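PDB 3EZY: Myo-inositol 2-dehydrogenase from Thermotoga maritima, which catalyses the NAD(+)-dependent oxidation of myo-inositol to scyllo-inosose, and so probably serves in a myo-inositol degradation pathway. Local coordinates for residues A[129-132]-A[133-137]; A[275-278]-A[279-283]; A[293-297]-A[298-302]; A[303-306]-A[307-310]. All coordinates share one frame; numbering follows the deposited sequence.

Followed from the N terminus, the four contacts come in series, none nested in or crossing another; each lies within one continuous run of chain, so none closes a long loop. Interaction 1 lies within helix 128-138, which packs on the mixed sheet of the C-terminal domain. Interaction 2 forms the start of helix 277-298, and R280 there packs against F130 of interaction 1. Interaction 3 ends the same helix with a Schellman motif, and interaction 4 begins helix 306-325 with a capping box, so these two sit at either end of the turn between the helices. A probable hydrogen bond from A303 N to N295 OD1 ties the last turns of helix 277-298 to the loop leading into helix 306-325.

Interaction 1 (A[129-132]-A[133-137]); sequences NFKK and LKEAV
K131 and E135 form an i to i+4 salt bridge on the partly exposed side of helix 128-138, whose other side packs on the mixed sheet of the C-terminal domain. K131 NZ lies 2.7 Å from E135 OE2 and comes from above the carboxylate, 36° out of its plane. The lysine starts with CG anti to its backbone N (chi1 -178°) and bends only at chi4, which turns the ammonium to the glutamate. OE1, the other carboxylate oxygen, serves K132 through a water that donates to OE1 at 2.8 Å and accepts from K132 NZ at 3.1 Å. E135 thus answers K131 directly (i, i+4) and K132 through water (i, i+3). The backbone keeps regular alpha-helical bonds, with A136 N 2.9 Å from K132 O. The helix is amphipathic: the apolar F130, L133 and V137 are buried. F130 packs on Q239 and I241, and L133 and V137 on V243, all of strand 238-245, and the latter two also meet I250 of strand 248-252. K134 gives its ammonium to Y183 O in helix 174-185, while N129 OD1 accepts from T259 N of the second subunit.

Interaction 2 (A[275-278]-A[279-283]); sequences YFFL and ERYRD
E279 folds back over the start of helix 277-298 and takes two backbone N-H groups on a single carboxylate oxygen. OE2 lies 2.7 Å from Y275 N and 2.9 Å from F276 N, the latter bond nearly straight at 173°. Both donors come on the anti side of OE2, but from opposite faces of the carboxylate plane. R272, whose positive charge probably helps to keep the carboxylate ionised, forms a salt bridge with the same oxygen. The reach depends on chi1 of 68°, which sets CG between the backbone N and the carbonyl carbon, after which the chain runs extended. F276 is the N-cap residue, and its carbonyl oxygen opens the helical bonding by accepting from R280 N at 3.0 Å. F277 O is satisfied by Y281 N, and L278 O by R282 N with a weak second bond from Y281 N. F277 and Y281 make the apolar contact of this turn: Y281 CD1 sits over one face of the F277 ring, 3.6 Å from F277 CE1, the ring planes 59° apart. Separately, L278 CD1 lies over a face of the R282 guanidinium. Arginine suits that place, its flat face accepting a methyl while NH1 bonds N20. R280 pairs with D127 and Y281 OH with Q239 of strand 238-245, while F277, L278 and R282 rest on I16 of helix 12-20.

Interaction 3 (A[293-297]-A[298-302]); sequences IKNVK and SGEPP
Two torsions on N295 and E300 bring their polar ends together: each has CG anti to the carbonyl carbon (chi1 -60° for N295), and the glutamate then runs extended to the amide. N295 ND2 donates to E300 OE1 at 2.8 Å; the acceptor lies almost exactly in the amide plane, though the two flat groups are turned 49° apart. K294 NZ, curled over by bends at chi3 and chi4, makes a salt bridge to the same OE1 at 2.9 Å. The lysine comes on the syn side of that oxygen and the amide on the anti side, a pair of donors that should favour the charged carboxylate. Asparagine suits its buried place because both ends of its amide are used, OD1 accepting from A303 N just beyond. S298 OG turns back to K294 O at 2.9 Å and reaches that carbonyl from the face opposite to S298 N, so a short polar side chain adds a second bond to an oxygen in the last turn. The backbone then leaves the helix at G299, whose positive phi (66°) is one that glycine adopts readily. E300 N bonds N295 O at 2.9 Å, and G299 N makes a weak bond to V296 O. Positive phi with bonds back into the last turn is the Schellman motif, which ends helix 277-298.

Interaction 4 (A[303-306]-A[307-310]); sequences AVSG and EDGK
Hydrogen bonds between S305 and D308 make a reciprocal contact at the start of helix 306-325. S305 N gives a nearly straight bond (171°) to D308 OD2 at 2.9 Å, on the anti side of that oxygen and 27° out of the carboxylate plane. In return D308 N reaches S305 OG at 3.4 Å, a weak bond; chi1 of 69° swings the hydroxyl between its own N and carbonyl carbon, facing the helix. This exchange is the capping box. Serine is well suited to the N-cap because its short side chain can take a first-turn N-H that has no carbonyl before it, and aspartate three residues on can return the bond to the N-cap N-H, its negative charge probably being favoured by the helix dipole. The helical bonds begin weakly, G309 N to S305 O, and K310 N then meets G306 O at 2.9 Å. A water adds a bridge, accepting from G306 N at 2.9 Å while donating to E307 OE2. Apolar contact is slight, V304 CG1 lying 3.9 Å from D308 CB as the two side chains cross at about a right angle. V304 itself is buried, bonded through its backbone to T120 of strand 118-121. Both charged ends find partners elsewhere in the chain: D308 OD1 pairs with R182, and K310 NZ with D105 of helix 101-114.

Interaction 1 (A[129-132]-A[133-137])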
loop_
_atom_site.group_PDB
_atom_site.type_symbol
_atom_site.label_atom_id
_atom_site.label_comp_id
_atom_site.label_asym_id
_atom_site.label_seq_id
_atom_site.Cartn_x
_atom_site.Cartn_y
_atom_site.Cartn_z
ATOM N N ASN A 129 -13.398 -4.889 -10.459
ATOM C CA ASN A 129 -11.985 -4.559 -10.669
ATOM C C ASN A 129 -11.445 -4.933 -12.053
ATOM O O ASN A 129 -10.765 -4.144 -12.690
ATOM C CB ASN A 129 -11.163 -5.217 -9.559
ATOM C CG ASN A 129 -11.658 -4.799 -8.181
ATOM O OD1 ASN A 129 -11.788 -3.626 -7.932
ATOM N ND2 ASN A 129 -11.988 -5.751 -7.319
ATOM N N PHE A 130 -11.729 -6.152 -12.508
ATOM C CA PHE A 130 -11.271 -6.589 -13.845
ATOM C C PHE A 130 -11.887 -5.785 -14.986
ATOM O O PHE A 130 -11.239 -5.458 -16.010
ATOM C CB PHE A 130 -11.594 -8.074 -14.023
ATOM C CG PHE A 130 -10.995 -8.983 -12.937
ATOM C CD1 PHE A 130 -9.819 -8.622 -12.260
ATOM C CD2 PHE A 130 -11.577 -10.224 -12.652
ATOM C CE1 PHE A 130 -9.242 -9.475 -11.301
ATOM C CE2 PHE A 130 -11.034 -11.092 -11.657
ATOM C CZ PHE A 130 -9.868 -10.709 -10.973
ATOM N N LYS A 131 -13.174 -5.517 -14.838
ATOM C CA LYS A 131 -13.885 -4.654 -15.793
ATOM C C LYS A 131 -13.282 -3.247 -15.932
ATOM O O LYS A 131 -13.118 -2.733 -17.025
ATOM C CB LYS A 131 -15.358 -4.536 -15.373
ATOM C CG LYS A 131 -16.240 -3.702 -16.317
ATOM C CD LYS A 131 -17.708 -4.131 -16.080
ATOM C CE LYS A 131 -18.714 -3.010 -16.362
ATOM N NZ LYS A 131 -18.428 -2.296 -17.610
ATOM N N LYS A 132 -12.989 -2.618 -14.806
ATOM C CA LYS A 132 -12.384 -1.313 -14.832
ATOM C C LYS A 132 -11.017 -1.374 -15.523
ATOM O O LYS A 132 -10.650 -0.481 -16.302
ATOM C CB LYS A 132 -12.280 -0.754 -13.399
ATOM C CG LYS A 132 -11.444 0.505 -13.331
ATOM C CD LYS A 132 -12.244 1.829 -13.236
ATOM C CE LYS A 132 -13.594 1.812 -13.879
ATOM N NZ LYS A 132 -14.145 3.219 -13.895
ATOM N N LEU A 133 -10.267 -2.449 -15.278
ATOM C CA LEU A 133 -8.965 -2.607 -15.917
ATOM C C LEU A 133 -9.139 -2.814 -17.432
ATOM O O LEU A 133 -8.430 -2.204 -18.237
ATOM C CB LEU A 133 -8.206 -3.804 -15.311
ATOM C CG LEU A 133 -6.778 -4.006 -15.850
ATOM C CD1 LEU A 133 -5.824 -4.571 -14.781
ATOM C CD2 LEU A 133 -6.776 -4.904 -17.085
ATOM N N LYS A 134 -10.079 -3.668 -17.824
ATOM C CA LYS A 134 -10.365 -3.868 -19.258
ATOM C C LYS A 134 -10.699 -2.538 -19.962
ATOM O O LYS A 134 -10.189 -2.277 -21.062
ATOM C CB LYS A 134 -11.496 -4.891 -19.453
ATOM C CG LYS A 134 -11.827 -5.251 -20.931
ATOM C CD LYS A 134 -12.934 -4.328 -21.424
ATOM C CE LYS A 134 -13.398 -4.665 -22.852
ATOM N NZ LYS A 134 -12.257 -4.999 -23.771
ATOM N N GLU A 135 -11.543 -1.715 -19.341
ATOM C CA GLU A 135 -11.904 -0.392 -19.897
ATOM C C GLU A 135 -10.709 0.527 -20.003
ATOM O O GLU A 135 -10.476 1.141 -21.059
ATOM C CB GLU A 135 -12.998 0.250 -19.047
ATOM C CG GLU A 135 -14.339 -0.445 -19.312
ATOM C CD GLU A 135 -15.412 -0.145 -18.291
ATOM O OE1 GLU A 135 -15.123 0.436 -17.228
ATOM O OE2 GLU A 135 -16.568 -0.525 -18.553
ATOM N N ALA A 136 -9.914 0.614 -18.934
ATOM C CA ALA A 136 -8.692 1.391 -19.055
ATOM C C ALA A 136 -7.781 0.922 -20.202
ATOM O O ALA A 136 -7.269 1.738 -20.934
ATOM C CB ALA A 136 -7.923 1.492 -17.757
ATOM N N VAL A 137 -7.569 -0.366 -20.360
ATOM C CA VAL A 137 -6.721 -0.855 -21.457
ATOM C C VAL A 137 -7.312 -0.446 -22.819
ATOM O O VAL A 137 -6.614 0.046 -23.727
ATOM C CB VAL A 137 -6.559 -2.403 -21.359
ATOM C CG1 VAL A 137 -5.954 -2.973 -22.624
ATOM C CG2 VAL A 137 -5.655 -2.751 -20.163
HETATM O O HOH W 1 -13.838 2.901 -16.954
#

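Interaction 2 (A[275-278]-A[279-283])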
loop_
_atom_site.group_PDB
_atom_site.type_symbol
_atom_site.label_atom_id
_atom_site.label_comp_id
_atom_site.label_asym_id
_atom_site.label_seq_id
_atom_site.Cartn_x
_atom_site.Cartn_y
_atom_site.Cartn_z
ATOM N N TYR A 275 -12.047 -15.160 0.917
ATOM C CA TYR A 275 -11.709 -16.538 1.103
ATOM C C TYR A 275 -12.893 -17.453 0.754
ATOM O O TYR A 275 -12.711 -18.524 0.184
ATOM C CB TYR A 275 -11.221 -16.731 2.538
ATOM C CG TYR A 275 -10.708 -18.095 2.808
ATOM C CD1 TYR A 275 -9.347 -18.341 2.856
ATOM C CD2 TYR A 275 -11.593 -19.167 2.997
ATOM C CE1 TYR A 275 -8.852 -19.617 3.075
ATOM C CE2 TYR A 275 -11.105 -20.460 3.224
ATOM C CZ TYR A 275 -9.728 -20.665 3.269
ATOM O OH TYR A 275 -9.212 -21.926 3.510
ATOM N N PHE A 276 -14.106 -17.028 1.058
ATOM C CA PHE A 276 -15.254 -17.871 0.741
ATOM C C PHE A 276 -15.879 -17.518 -0.602
ATOM O O PHE A 276 -15.730 -16.393 -1.113
ATOM C CB PHE A 276 -16.285 -17.877 1.880
ATOM C CG PHE A 276 -15.687 -18.201 3.218
ATOM C CD1 PHE A 276 -15.555 -19.520 3.631
ATOM C CD2 PHE A 276 -15.198 -17.180 4.039
ATOM C CE1 PHE A 276 -14.982 -19.821 4.850
ATOM C CE2 PHE A 276 -14.619 -17.470 5.262
ATOM C CZ PHE A 276 -14.508 -18.802 5.669
ATOM N N PHE A 277 -16.578 -18.494 -1.178
ATOM C CA PHE A 277 -17.103 -18.370 -2.549
ATOM C C PHE A 277 -18.083 -17.229 -2.747
ATOM O O PHE A 277 -17.994 -16.423 -3.691
ATOM C CB PHE A 277 -17.770 -19.691 -2.936
ATOM C CG PHE A 277 -18.140 -19.782 -4.374
ATOM C CD1 PHE A 277 -17.259 -20.338 -5.296
ATOM C CD2 PHE A 277 -19.393 -19.364 -4.795
ATOM C CE1 PHE A 277 -17.618 -20.468 -6.663
ATOM C CE2 PHE A 277 -19.774 -19.476 -6.133
ATOM C CZ PHE A 277 -18.889 -20.017 -7.080
ATOM N N LEU A 278 -19.033 -17.143 -1.849
ATOM C CA LEU A 278 -20.068 -16.154 -1.959
ATOM C C LEU A 278 -19.491 -14.740 -1.759
ATOM O O LEU A 278 -19.820 -13.842 -2.513
ATOM C CB LEU A 278 -21.203 -16.459 -0.962
ATOM C CG LEU A 278 -22.395 -15.492 -1.030
ATOM C CD1 LEU A 278 -23.156 -15.655 -2.371
ATOM C CD2 LEU A 278 -23.348 -15.723 0.154
ATOM N N GLU A 279 -18.642 -14.529 -0.746
ATOM C CA GLU A 279 -18.137 -13.174 -0.520
ATOM C C GLU A 279 -17.263 -12.761 -1.694
ATOM O O GLU A 279 -17.240 -11.609 -2.075
ATOM C CB GLU A 279 -17.342 -13.071 0.789
ATOM C CG GLU A 279 -16.034 -13.838 0.764
ATOM C CD GLU A 279 -15.237 -13.719 2.088
ATOM O OE1 GLU A 279 -15.616 -12.907 2.951
ATOM O OE2 GLU A 279 -14.256 -14.452 2.294
ATOM N N ARG A 280 -16.558 -13.714 -2.284
ATOM C CA ARG A 280 -15.723 -13.415 -3.467
ATOM C C ARG A 280 -16.546 -13.068 -4.725
ATOM O O ARG A 280 -16.242 -12.094 -5.446
ATOM C CB ARG A 280 -14.746 -14.574 -3.773
ATOM C CG ARG A 280 -14.003 -14.435 -5.128
ATOM C CD ARG A 280 -13.009 -13.264 -5.042
ATOM N NE ARG A 280 -12.301 -12.981 -6.291
ATOM C CZ ARG A 280 -12.817 -12.322 -7.336
ATOM N NH1 ARG A 280 -14.087 -11.912 -7.323
ATOM N NH2 ARG A 280 -12.076 -12.107 -8.428
ATOM N N TYR A 281 -17.565 -13.876 -5.008
ATOM C CA TYR A 281 -18.138 -13.884 -6.357
ATOM C C TYR A 281 -19.526 -13.297 -6.513
ATOM O O TYR A 281 -20.020 -13.110 -7.644
ATOM C CB TYR A 281 -18.173 -15.326 -6.899
ATOM C CG TYR A 281 -16.822 -15.912 -7.336
ATOM C CD1 TYR A 281 -16.366 -17.093 -6.792
ATOM C CD2 TYR A 281 -16.033 -15.285 -8.318
ATOM C CE1 TYR A 281 -15.176 -17.665 -7.205
ATOM C CE2 TYR A 281 -14.839 -15.825 -8.739
ATOM C CZ TYR A 281 -14.422 -17.032 -8.183
ATOM O OH TYR A 281 -13.238 -17.591 -8.567
ATOM N N ARG A 282 -20.194 -13.057 -5.397
ATOM C CA ARG A 282 -21.611 -12.708 -5.469
ATOM C C ARG A 282 -21.915 -11.478 -6.326
ATOM O O ARG A 282 -22.886 -11.483 -7.116
ATOM C CB ARG A 282 -22.172 -12.518 -4.048
ATOM C CG ARG A 282 -23.432 -11.671 -3.969
ATOM C CD ARG A 282 -24.681 -12.473 -4.200
ATOM N NE ARG A 282 -25.072 -13.291 -3.043
ATOM C CZ ARG A 282 -26.047 -14.217 -3.065
ATOM N NH1 ARG A 282 -26.737 -14.454 -4.182
ATOM N NH2 ARG A 282 -26.335 -14.917 -1.970
ATOM N N ASP A 283 -21.113 -10.421 -6.186
ATOM C CA ASP A 283 -21.372 -9.209 -6.965
ATOM C C ASP A 283 -21.147 -9.412 -8.459
ATOM O O ASP A 283 -21.878 -8.843 -9.265
ATOM C CB ASP A 283 -20.530 -8.016 -6.510
ATOM C CG ASP A 283 -20.866 -6.754 -7.289
ATOM O OD1 ASP A 283 -22.077 -6.381 -7.338
ATOM O OD2 ASP A 283 -19.931 -6.137 -7.888
#

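Interaction 3 (A[293-297]-A[298-302])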
loop_
_atom_site.group_PDB
_atom_site.type_symbol
_atom_site.label_atom_id
_atom_site.label_comp_id
_atom_site.label_asym_id
_atom_site.label_seq_id
_atom_site.Cartn_x
_atom_site.Cartn_y
_atom_site.Cartn_z
ATOM N N ILE A 293 -30.224 -10.182 -18.621
ATOM C CA ILE A 293 -31.605 -9.684 -18.638
ATOM C C ILE A 293 -31.745 -8.428 -19.522
ATOM O O ILE A 293 -32.676 -8.330 -20.315
ATOM C CB ILE A 293 -32.058 -9.405 -17.200
ATOM C CG1 ILE A 293 -32.206 -10.734 -16.462
ATOM C CG2 ILE A 293 -33.371 -8.567 -17.175
ATOM C CD1 ILE A 293 -32.249 -10.570 -14.948
ATOM N N LYS A 294 -30.823 -7.475 -19.378
ATOM C CA LYS A 294 -30.740 -6.316 -20.263
ATOM C C LYS A 294 -30.639 -6.724 -21.729
ATOM O O LYS A 294 -31.353 -6.170 -22.573
ATOM C CB LYS A 294 -29.511 -5.457 -19.917
ATOM C CG LYS A 294 -29.348 -4.196 -20.829
ATOM C CD LYS A 294 -28.084 -3.358 -20.515
ATOM C CE LYS A 294 -26.787 -4.103 -20.894
ATOM N NZ LYS A 294 -26.380 -3.920 -22.353
ATOM N N ASN A 295 -29.771 -7.693 -22.054
ATOM C CA ASN A 295 -29.611 -8.082 -23.459
ATOM C C ASN A 295 -30.941 -8.655 -23.966
ATOM O O ASN A 295 -31.384 -8.354 -25.072
ATOM C CB ASN A 295 -28.552 -9.173 -23.670
ATOM C CG ASN A 295 -27.169 -8.774 -23.199
ATOM O OD1 ASN A 295 -26.405 -9.645 -22.797
ATOM N ND2 ASN A 295 -26.826 -7.484 -23.280
ATOM N N VAL A 296 -31.536 -9.536 -23.168
ATOM C CA VAL A 296 -32.835 -10.124 -23.497
ATOM C C VAL A 296 -33.936 -9.081 -23.697
ATOM O O VAL A 296 -34.589 -9.051 -24.727
ATOM C CB VAL A 296 -33.290 -11.134 -22.436
ATOM C CG1 VAL A 296 -34.769 -11.526 -22.679
ATOM C CG2 VAL A 296 -32.388 -12.345 -22.472
ATOM N N LYS A 297 -34.134 -8.224 -22.714
ATOM C CA LYS A 297 -35.155 -7.201 -22.806
ATOM C C LYS A 297 -34.954 -6.271 -23.986
ATOM O O LYS A 297 -35.930 -5.772 -24.569
ATOM C CB LYS A 297 -35.185 -6.351 -21.542
ATOM C CG LYS A 297 -35.776 -7.006 -20.337
ATOM C CD LYS A 297 -35.675 -6.009 -19.202
ATOM C CE LYS A 297 -36.167 -6.556 -17.876
ATOM N NZ LYS A 297 -37.653 -6.464 -17.753
ATOM N N SER A 298 -33.696 -6.006 -24.319
ATOM C CA SER A 298 -33.382 -4.975 -25.294
ATOM C C SER A 298 -33.105 -5.563 -26.669
ATOM O O SER A 298 -32.842 -4.825 -27.620
ATOM C CB SER A 298 -32.195 -4.139 -24.802
ATOM O OG SER A 298 -32.436 -3.673 -23.466
ATOM N N GLY A 299 -33.169 -6.888 -26.784
ATOM C CA GLY A 299 -32.869 -7.567 -28.052
ATOM C C GLY A 299 -31.419 -7.447 -28.519
ATOM O O GLY A 299 -31.140 -7.440 -29.712
ATOM N N GLU A 300 -30.476 -7.325 -27.594
ATOM C CA GLU A 300 -29.098 -7.154 -27.995
ATOM C C GLU A 300 -28.460 -8.518 -28.111
ATOM O O GLU A 300 -28.910 -9.459 -27.488
ATOM C CB GLU A 300 -28.340 -6.364 -26.921
ATOM C CG GLU A 300 -29.009 -5.071 -26.520
ATOM C CD GLU A 300 -28.459 -4.462 -25.213
ATOM O OE1 GLU A 300 -28.145 -5.216 -24.250
ATOM O OE2 GLU A 300 -28.394 -3.209 -25.142
ATOM N N PRO A 301 -27.381 -8.628 -28.895
ATOM C CA PRO A 301 -26.476 -9.773 -28.845
ATOM C C PRO A 301 -26.018 -10.052 -27.391
ATOM O O PRO A 301 -25.947 -9.146 -26.589
ATOM C CB PRO A 301 -25.285 -9.284 -29.665
ATOM C CG PRO A 301 -25.878 -8.273 -30.621
ATOM C CD PRO A 301 -26.889 -7.560 -29.794
ATOM N N PRO A 302 -25.703 -11.303 -27.047
ATOM C CA PRO A 302 -25.292 -11.449 -25.639
ATOM C C PRO A 302 -23.911 -10.782 -25.359
ATOM O O PRO A 302 -23.040 -10.808 -26.228
ATOM C CB PRO A 302 -25.147 -12.949 -25.474
ATOM C CG PRO A 302 -24.918 -13.497 -26.933
ATOM C CD PRO A 302 -25.609 -12.545 -27.838
#

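Interaction 4 (A[303-306]-A[307-310])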
loop_
_atom_site.group_PDB
_atom_site.type_symbol
_atom_site.label_atom_id
_atom_site.label_comp_id
_atom_site.label_asym_id
_atom_site.label_seq_id
_atom_site.Cartn_x
_atom_site.Cartn_y
_atom_site.Cartn_z
ATOM N N ALA A 303 -23.699 -10.250 -24.153
ATOM C CA ALA A 303 -22.402 -9.642 -23.822
ATOM C C ALA A 303 -21.271 -10.662 -23.877
ATOM O O ALA A 303 -20.121 -10.345 -24.237
ATOM C CB ALA A 303 -22.452 -8.983 -22.415
ATOM N N VAL A 304 -21.577 -11.892 -23.474
ATOM C CA VAL A 304 -20.627 -12.976 -23.586
ATOM C C VAL A 304 -21.317 -14.062 -24.409
ATOM O O VAL A 304 -22.353 -14.588 -24.002
ATOM C CB VAL A 304 -20.256 -13.573 -22.222
ATOM C CG1 VAL A 304 -19.154 -14.638 -22.406
ATOM C CG2 VAL A 304 -19.859 -12.474 -21.200
ATOM N N SER A 305 -20.743 -14.419 -25.546
ATOM C CA SER A 305 -21.497 -15.221 -26.532
ATOM C C SER A 305 -21.082 -16.693 -26.539
ATOM O O SER A 305 -20.201 -17.117 -25.765
ATOM C CB SER A 305 -21.310 -14.635 -27.926
ATOM O OG SER A 305 -19.963 -14.865 -28.307
ATOM N N GLY A 306 -21.733 -17.485 -27.393
ATOM C CA GLY A 306 -21.387 -18.886 -27.456
ATOM C C GLY A 306 -20.000 -19.067 -28.005
ATOM O O GLY A 306 -19.242 -19.945 -27.588
ATOM N N GLU A 307 -19.681 -18.225 -28.968
ATOM C CA GLU A 307 -18.369 -18.185 -29.579
ATOM C C GLU A 307 -17.243 -17.902 -28.551
ATOM O O GLU A 307 -16.170 -18.490 -28.642
ATOM C CB GLU A 307 -18.383 -17.141 -30.709
ATOM C CG GLU A 307 -19.208 -17.583 -31.954
ATOM C CD GLU A 307 -20.781 -17.397 -31.850
ATOM O OE1 GLU A 307 -21.441 -17.776 -32.845
ATOM O OE2 GLU A 307 -21.370 -16.878 -30.844
ATOM N N ASP A 308 -17.501 -17.039 -27.559
ATOM C CA ASP A 308 -16.555 -16.841 -26.444
ATOM C C ASP A 308 -16.328 -18.159 -25.694
ATOM O O ASP A 308 -15.203 -18.507 -25.402
ATOM C CB ASP A 308 -17.066 -15.752 -25.460
ATOM C CG ASP A 308 -17.040 -14.334 -26.059
ATOM O OD1 ASP A 308 -16.066 -13.969 -26.728
ATOM O OD2 ASP A 308 -17.974 -13.553 -25.816
ATOM N N GLY A 309 -17.411 -18.883 -25.390
ATOM C CA GLY A 309 -17.337 -20.220 -24.797
ATOM C C GLY A 309 -16.488 -21.151 -25.666
ATOM O O GLY A 309 -15.621 -21.856 -25.169
ATOM N N LYS A 310 -16.725 -21.155 -26.970
ATOM C CA LYS A 310 -15.939 -22.008 -27.870
ATOM C C LYS A 310 -14.419 -21.707 -27.869
ATOM O O LYS A 310 -13.570 -22.619 -27.807
ATOM C CB LYS A 310 -16.475 -21.885 -29.304
ATOM C CG LYS A 310 -15.861 -22.885 -30.264
ATOM C CD LYS A 310 -16.566 -22.816 -31.616
ATOM C CE LYS A 310 -15.821 -23.594 -32.702
ATOM N NZ LYS A 310 -16.470 -23.277 -34.031
HETATM O O HOH W 2 -18.160 -11.094 -25.933
HETATM O O HOH W 3 -23.905 -17.491 -29.271
#